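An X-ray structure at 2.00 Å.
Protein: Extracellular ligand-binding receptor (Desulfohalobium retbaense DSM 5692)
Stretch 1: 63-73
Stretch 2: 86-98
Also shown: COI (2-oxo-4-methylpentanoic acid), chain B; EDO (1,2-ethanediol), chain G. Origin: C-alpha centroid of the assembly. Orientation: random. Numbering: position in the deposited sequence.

Stretch 1, residues 63-73: NLAAVVSCSSW
Stretch 2 (86-98) DIFHVAIGSAALK

The contact is built on a pair of parallel strands, 64-70 and a partner running to I92, whose axes approach to 4.7 Å with a crossing angle of -23°. Register is one to one: V67 lies beside H89, V68 beside V90, S69 beside A91 and C70 beside I92, with CA-CA distances of 4.7 to 5.2 Å. Phi/psi stay extended, from -128/126 at V67 to -121/163 at I92. The two stretches together bury 737 Å².

Backbone hydrogen bonds set the register. In the usual parallel pattern, alternate residues of the first strand use both N and O: V67 N donates to F88 O (2.8 Å), V90 N to V67 O (2.9 Å), S69 N to V90 O (3.0 Å), I92 N to S69 O (3.1 Å), and S71 N to I92 O (3.2 Å). The intervening residues add CA-H...O contacts, such as V68 CA to V90 O and C70 CA to I92 O, both 3.3 Å. Near A65 a water bridges the two backbones, donating to A65 O (2.6 Å) and accepting from F88 N (2.8 Å).

Apolar packing covers the face that carries A66, V68, C70, F88, V90 and I92. V68 and V90 are both t, and V68 CG2 meets V90 CB at 4.1 Å; V68 CG1 reaches I92 CG1 at 4.0 Å, where I92 is p, t. The small A66 leaves its CB at the edge of the F88 ring, 3.7 Å from CD2, with F88 in t. The beta-branched V68, V90 and I92 suit these extended, buried positions.

The other face, which carries V67, S69, H89 and A91, has both apolar and polar contacts. I87 (m, m) points toward the first strand, placing its CG2 3.8 Å from CG2 of V67 (t) and 4.2 Å from L64 CD2, with L64 t, p. S69 (p) and H89 (t, chi2 -139°) join through S69 OG and H89 NE2 at 3.0 Å, with either able to donate. The imidazole lies edge-on to V67 O, its CD2 3.2 Å away, and ND1 is satisfied elsewhere in the structure, so the buried ring has polar partners at both nitrogens.

Beyond the strands, the two stretches turn into a ligand site. G93 takes phi/psi 44/49, a positive phi that favours glycine; an ideal CB there would sit a tight 3.3 Å from C70 SG. S71 (p, phi/psi 102/140) N-caps the helix beginning at S72, and S94 (m) folds its OG back to I92 O at 2.7 Å. A type I turn runs from S94 to L97. S72 (m, -57/-35) connects the two stretches, its OG accepting from A96 N at 2.9 Å.

The same hydroxyl donates to O1 of 2-oxo-4-methylpentanoic acid at a very short 2.4 Å, while S72 N reaches that O1 at 2.9 Å. A95 N donates to ligand O2 at 2.8 Å. Each stretch thus holds one oxygen of the carboxylate, consistent with a ligand-binding receptor.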

# COMPACT_ATOMS: atom_id res chain seq x y z
N ASN A 63 40.01 -3.16 -8.66
CA ASN A 63 39.46 -3.70 -7.41
C ASN A 63 38.04 -3.19 -7.11
O ASN A 63 37.71 -2.87 -5.96
CB ASN A 63 40.40 -3.37 -6.24
N LEU A 64 37.20 -3.15 -8.15
CA LEU A 64 35.83 -2.67 -8.02
C LEU A 64 34.86 -3.68 -7.39
O LEU A 64 34.42 -4.63 -8.04
CB LEU A 64 35.34 -2.25 -9.41
CG LEU A 64 34.00 -1.53 -9.43
CD1 LEU A 64 34.11 -0.22 -8.64
CD2 LEU A 64 33.57 -1.24 -10.85
N ALA A 65 34.51 -3.44 -6.12
CA ALA A 65 33.63 -4.33 -5.36
C ALA A 65 32.14 -4.19 -5.74
O ALA A 65 31.37 -5.16 -5.64
CB ALA A 65 33.80 -4.06 -3.88
N ALA A 66 31.74 -2.98 -6.14
CA ALA A 66 30.35 -2.69 -6.48
C ALA A 66 30.19 -1.37 -7.22
O ALA A 66 31.05 -0.50 -7.18
CB ALA A 66 29.50 -2.63 -5.25
N VAL A 67 29.02 -1.24 -7.84
CA VAL A 67 28.60 -0.01 -8.50
C VAL A 67 27.24 0.35 -7.98
O VAL A 67 26.34 -0.46 -8.01
CB VAL A 67 28.54 -0.15 -10.04
CG1 VAL A 67 28.07 1.17 -10.69
CG2 VAL A 67 29.87 -0.48 -10.54
N VAL A 68 27.12 1.58 -7.49
CA VAL A 68 25.87 2.13 -7.05
C VAL A 68 25.45 3.17 -8.10
O VAL A 68 26.27 3.98 -8.52
CB VAL A 68 26.01 2.77 -5.66
CG1 VAL A 68 24.69 3.27 -5.16
CG2 VAL A 68 26.58 1.68 -4.68
N SER A 69 24.20 3.14 -8.52
CA SER A 69 23.68 4.16 -9.42
C SER A 69 22.43 4.79 -8.88
O SER A 69 21.54 4.09 -8.41
CB SER A 69 23.42 3.57 -10.80
OG SER A 69 22.43 2.57 -10.73
N CYS A 70 22.36 6.12 -8.98
CA CYS A 70 21.14 6.85 -8.70
C CYS A 70 20.34 7.04 -10.01
O CYS A 70 20.94 7.29 -11.03
CB CYS A 70 21.46 8.21 -8.09
SG CYS A 70 19.95 9.23 -8.04
N SER A 71 19.02 6.92 -9.90
CA SER A 71 17.97 7.27 -10.89
C SER A 71 17.48 6.00 -11.58
O SER A 71 18.24 5.08 -11.84
CB SER A 71 18.42 8.31 -11.93
OG SER A 71 19.16 7.71 -12.96
N SER A 72 16.17 5.94 -11.81
CA SER A 72 15.55 4.80 -12.49
C SER A 72 16.14 4.55 -13.87
O SER A 72 16.30 3.40 -14.27
CB SER A 72 14.04 5.02 -12.60
OG SER A 72 13.49 5.19 -11.30
N TRP A 73 16.52 5.62 -14.57
CA TRP A 73 17.07 5.46 -15.92
C TRP A 73 18.51 5.00 -15.90
O TRP A 73 18.88 4.08 -16.65
CB TRP A 73 16.94 6.76 -16.74
CG TRP A 73 17.32 8.04 -16.06
CD1 TRP A 73 18.47 8.76 -16.23
CD2 TRP A 73 16.52 8.79 -15.13
NE1 TRP A 73 18.45 9.88 -15.46
CE2 TRP A 73 17.26 9.93 -14.77
CE3 TRP A 73 15.25 8.60 -14.57
CZ2 TRP A 73 16.78 10.87 -13.88
CZ3 TRP A 73 14.78 9.54 -13.67
CH2 TRP A 73 15.54 10.65 -13.33
N ASP A 86 29.64 -9.19 -14.32
CA ASP A 86 29.63 -9.75 -12.97
C ASP A 86 30.17 -8.77 -11.91
O ASP A 86 31.10 -9.08 -11.16
CB ASP A 86 30.40 -11.06 -12.94
CG ASP A 86 29.84 -12.05 -11.93
OD1 ASP A 86 28.59 -12.07 -11.72
OD2 ASP A 86 30.64 -12.80 -11.34
N ILE A 87 29.56 -7.59 -11.89
CA ILE A 87 29.83 -6.57 -10.88
C ILE A 87 28.58 -6.35 -10.03
O ILE A 87 27.48 -6.15 -10.56
CB ILE A 87 30.21 -5.22 -11.50
CG1 ILE A 87 31.33 -5.38 -12.53
CG2 ILE A 87 30.61 -4.23 -10.41
CD1 ILE A 87 32.66 -5.80 -11.94
N PHE A 88 28.75 -6.36 -8.71
CA PHE A 88 27.62 -6.18 -7.85
C PHE A 88 27.04 -4.74 -8.05
O PHE A 88 27.77 -3.75 -8.24
CB PHE A 88 28.01 -6.42 -6.39
CG PHE A 88 26.88 -6.20 -5.44
CD1 PHE A 88 25.76 -7.01 -5.48
CD2 PHE A 88 26.93 -5.17 -4.53
CE1 PHE A 88 24.70 -6.79 -4.61
CE2 PHE A 88 25.87 -4.93 -3.65
CZ PHE A 88 24.77 -5.75 -3.69
N HIS A 89 25.73 -4.68 -8.07
CA HIS A 89 25.03 -3.46 -8.44
C HIS A 89 23.97 -3.12 -7.42
O HIS A 89 23.17 -3.97 -7.05
CB HIS A 89 24.41 -3.59 -9.84
CG HIS A 89 23.71 -2.35 -10.31
ND1 HIS A 89 22.49 -2.39 -10.97
CD2 HIS A 89 24.03 -1.04 -10.20
CE1 HIS A 89 22.10 -1.16 -11.23
NE2 HIS A 89 23.02 -0.32 -10.79
N VAL A 90 23.98 -1.87 -6.97
CA VAL A 90 22.94 -1.37 -6.09
C VAL A 90 22.25 -0.16 -6.76
O VAL A 90 22.90 0.71 -7.29
CB VAL A 90 23.48 -0.93 -4.72
CG1 VAL A 90 22.34 -0.47 -3.85
CG2 VAL A 90 24.23 -2.10 -4.05
N ALA A 91 20.93 -0.16 -6.75
CA ALA A 91 20.15 0.98 -7.28
C ALA A 91 19.53 1.74 -6.13
O ALA A 91 18.83 1.17 -5.28
CB ALA A 91 19.10 0.50 -8.21
N ILE A 92 19.81 3.04 -6.10
CA ILE A 92 19.20 3.95 -5.15
C ILE A 92 18.44 5.02 -5.97
O ILE A 92 18.69 5.18 -7.18
CB ILE A 92 20.26 4.55 -4.23
CG1 ILE A 92 21.31 5.34 -5.02
CG2 ILE A 92 20.97 3.40 -3.43
CD1 ILE A 92 22.19 6.25 -4.14
N GLY A 93 17.53 5.74 -5.33
CA GLY A 93 16.69 6.72 -6.05
C GLY A 93 16.18 6.14 -7.36
O GLY A 93 16.28 6.75 -8.44
N SER A 94 15.63 4.93 -7.29
CA SER A 94 15.30 4.18 -8.50
C SER A 94 13.95 3.47 -8.43
O SER A 94 13.91 2.24 -8.53
CB SER A 94 16.38 3.12 -8.77
OG SER A 94 17.64 3.67 -9.12
N ALA A 95 12.84 4.19 -8.28
CA ALA A 95 11.53 3.50 -8.24
C ALA A 95 11.10 2.75 -9.54
O ALA A 95 10.27 1.84 -9.47
CB ALA A 95 10.45 4.46 -7.88
N ALA A 96 11.60 3.13 -10.70
CA ALA A 96 11.14 2.48 -11.96
C ALA A 96 12.25 1.60 -12.54
O ALA A 96 12.48 1.56 -13.73
CB ALA A 96 10.66 3.52 -13.01
N LEU A 97 12.92 0.86 -11.67
CA LEU A 97 13.89 -0.13 -12.11
C LEU A 97 13.24 -1.25 -12.93
O LEU A 97 12.22 -1.83 -12.51
CB LEU A 97 14.62 -0.73 -10.89
CG LEU A 97 15.50 -1.94 -11.17
CD1 LEU A 97 16.69 -1.56 -12.03
CD2 LEU A 97 15.96 -2.58 -9.85
N LYS A 98 13.83 -1.58 -14.07
CA LYS A 98 13.38 -2.71 -14.88
C LYS A 98 14.38 -3.87 -14.77
O LYS A 98 15.53 -3.75 -15.19
CB LYS A 98 13.19 -2.28 -16.34
C1 COI B . 13.70 7.70 -9.35
O1 COI B . 14.10 7.42 -10.51
O2 COI B . 12.95 6.93 -8.70
C2 COI B . 14.19 8.96 -8.73
O3 COI B . 13.79 9.29 -7.62
C3 COI B . 15.19 9.75 -9.53
C4 COI B . 15.46 11.06 -8.88
C5 COI B . 16.83 11.52 -9.33
C6 COI B . 14.33 11.97 -9.35
C1 EDO G . 8.08 -1.54 -10.16
O1 EDO G . 6.93 -0.69 -10.11
C2 EDO G . 9.09 -0.86 -11.07
O2 EDO G . 10.39 -0.93 -10.49
O HOH W 1 31.17 -7.08 -7.43